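Local coordinates for putative dehydratase (Mesorhizobium loti, PDB 2POZ) that is a putative dehydratase of the mandelate racemase/muconate lactonizing enzyme family, probably a lyase, that forms an octamer, at the interface of chains A and B. Numbering follows the deposited sequence. Chains: chain A/B, Putative dehydratase.

The interface of chains A and B. Residues chain A 295, 298-299; chain B 262-263, 266.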
ATOM      1  N   ALA A 295      -4.843 -25.767  -7.503  1.00 11.55           N
ATOM      2  CA  ALA A 295      -3.542 -25.893  -6.852  1.00 13.05           C
ATOM      3  C   ALA A 295      -3.094 -24.517  -6.349  1.00 13.71           C
ATOM      4  O   ALA A 295      -2.559 -24.394  -5.249  1.00 13.82           O
ATOM      5  CB  ALA A 295      -2.514 -26.469  -7.833  1.00 11.19           C
ATOM      6  N   GLU A 298      -4.912 -23.383  -3.200  1.00 13.19           N
ATOM      7  CA  GLU A 298      -4.384 -23.969  -1.975  1.00 15.99           C
ATOM      8  C   GLU A 298      -3.292 -23.105  -1.355  1.00 15.90           C
ATOM      9  O   GLU A 298      -3.104 -23.107  -0.138  1.00 18.72           O
ATOM     10  CB  GLU A 298      -3.834 -25.377  -2.243  1.00 17.18           C
ATOM     11  CG  GLU A 298      -4.768 -26.477  -1.808  1.00 21.61           C
ATOM     12  CD  GLU A 298      -4.179 -27.868  -1.981  1.00 25.18           C
ATOM     13  OE1 GLU A 298      -4.560 -28.766  -1.196  1.00 26.92           O
ATOM     14  OE2 GLU A 298      -3.358 -28.069  -2.897  1.00 22.53           O
ATOM     15  N   ALA A 299      -2.571 -22.367  -2.190  1.00 14.13           N
ATOM     16  CA  ALA A 299      -1.508 -21.500  -1.691  1.00 14.10           C
ATOM     17  C   ALA A 299      -2.113 -20.276  -1.010  1.00 14.34           C
ATOM     18  O   ALA A 299      -1.399 -19.463  -0.414  1.00 15.34           O
ATOM     19  CB  ALA A 299      -0.608 -21.074  -2.832  1.00 12.53           C
TER
ATOM     20  N   ARG B 262       4.698 -24.458  -4.053  1.00 12.28           N
ATOM     21  CA  ARG B 262       3.868 -23.349  -4.523  1.00 13.82           C
ATOM     22  C   ARG B 262       3.786 -22.293  -3.421  1.00 13.37           C
ATOM     23  O   ARG B 262       3.775 -21.092  -3.688  1.00 15.70           O
ATOM     24  CB  ARG B 262       2.435 -23.819  -4.804  1.00 11.66           C
ATOM     25  CG  ARG B 262       2.249 -24.772  -5.965  1.00 13.91           C
ATOM     26  CD  ARG B 262       0.923 -25.507  -5.786  1.00 13.35           C
ATOM     27  NE  ARG B 262       1.102 -26.645  -4.892  1.00 16.10           N
ATOM     28  CZ  ARG B 262       0.127 -27.291  -4.264  1.00 16.71           C
ATOM     29  NH1 ARG B 262      -1.141 -26.924  -4.409  1.00 16.76           N
ATOM     30  NH2 ARG B 262       0.428 -28.326  -3.500  1.00 18.61           N
ATOM     31  N   PHE B 263       3.704 -22.759  -2.179  1.00 13.84           N
ATOM     32  CA  PHE B 263       3.570 -21.867  -1.034  1.00 13.87           C
ATOM     33  C   PHE B 263       4.785 -20.965  -0.883  1.00 14.75           C
ATOM     34  O   PHE B 263       4.665 -19.792  -0.528  1.00 15.50           O
ATOM     35  CB  PHE B 263       3.332 -22.705   0.217  1.00 16.53           C
ATOM     36  CG  PHE B 263       2.277 -23.761   0.030  1.00 20.97           C
ATOM     37  CD1 PHE B 263       2.422 -25.023   0.598  1.00 23.02           C
ATOM     38  CD2 PHE B 263       1.155 -23.505  -0.758  1.00 19.68           C
ATOM     39  CE1 PHE B 263       1.465 -26.020   0.379  1.00 22.99           C
ATOM     40  CE2 PHE B 263       0.194 -24.493  -0.982  1.00 20.53           C
ATOM     41  CZ  PHE B 263       0.348 -25.752  -0.414  1.00 22.59           C
ATOM     42  N   ARG B 266       4.883 -18.435  -3.891  1.00 12.59           N
ATOM     43  CA  ARG B 266       3.848 -17.403  -3.843  1.00 13.94           C
ATOM     44  C   ARG B 266       4.486 -16.085  -3.380  1.00 14.01           C
ATOM     45  O   ARG B 266       4.185 -15.010  -3.898  1.00 14.82           O
ATOM     46  CB  ARG B 266       2.734 -17.780  -2.857  1.00 12.42           C
ATOM     47  CG  ARG B 266       1.896 -16.566  -2.450  1.00 13.16           C
ATOM     48  CD  ARG B 266       0.792 -16.891  -1.458  1.00 13.49           C
ATOM     49  NE  ARG B 266       0.210 -15.661  -0.924  1.00 13.57           N
ATOM     50  CZ  ARG B 266      -0.677 -15.612   0.066  1.00 15.33           C
ATOM     51  NH1 ARG B 266      -1.100 -16.729   0.642  1.00 16.00           N
ATOM     52  NH2 ARG B 266      -1.136 -14.443   0.489  1.00 13.83           N
TER
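The C-terminal end of helix 287-298 in chain A meets the N-terminal part of helix 261-271 in chain B, both belonging to the enolase-like C-terminal domain. B:Arg262 reaches A:Glu298 and A:Ala295 through one guanidinium nitrogen. B:Arg262 NH1 donates a nearly straight hydrogen bond, also a salt bridge, to the carboxylate oxygen OE2 of A:Glu298 (2.9 Å), on its anti side and 20° out of the carboxylate plane, with the two flat groups turned 45° apart. B:Arg262 NH1 also donates to the backbone O of A:Ala295 at 3.0 Å, tilted from the carbonyl plane. A bend at chi3 (-83°) turns the guanidinium toward both acceptors, and CZ of B:Phe263 lies over the rim of one guanidinium face. With an alanine here in place of B:Arg262, the A:Glu298 carboxylate would probably lose its charged mate and the A:Ala295 carbonyl this donor. B:Phe263 turns its ring edge to A:Ala299, B:Phe263 CD2 lying 3.5 Å from A:Ala299 CA, while the methyl CB sits in the ring plane; so small a residue is likely to let the aromatic edge come close to the backbone. B:Arg266 suits its place by length: extended from CG to NE, it carries NH1 to the backbone O of A:Ala299 (2.9 Å), in the carbonyl plane. Two arginines thus cap carbonyls at the helix end, where the dipole would favour positive charge. With its two-fold twin, the patch is likely to contribute to holding the A-B pair together within the octamer.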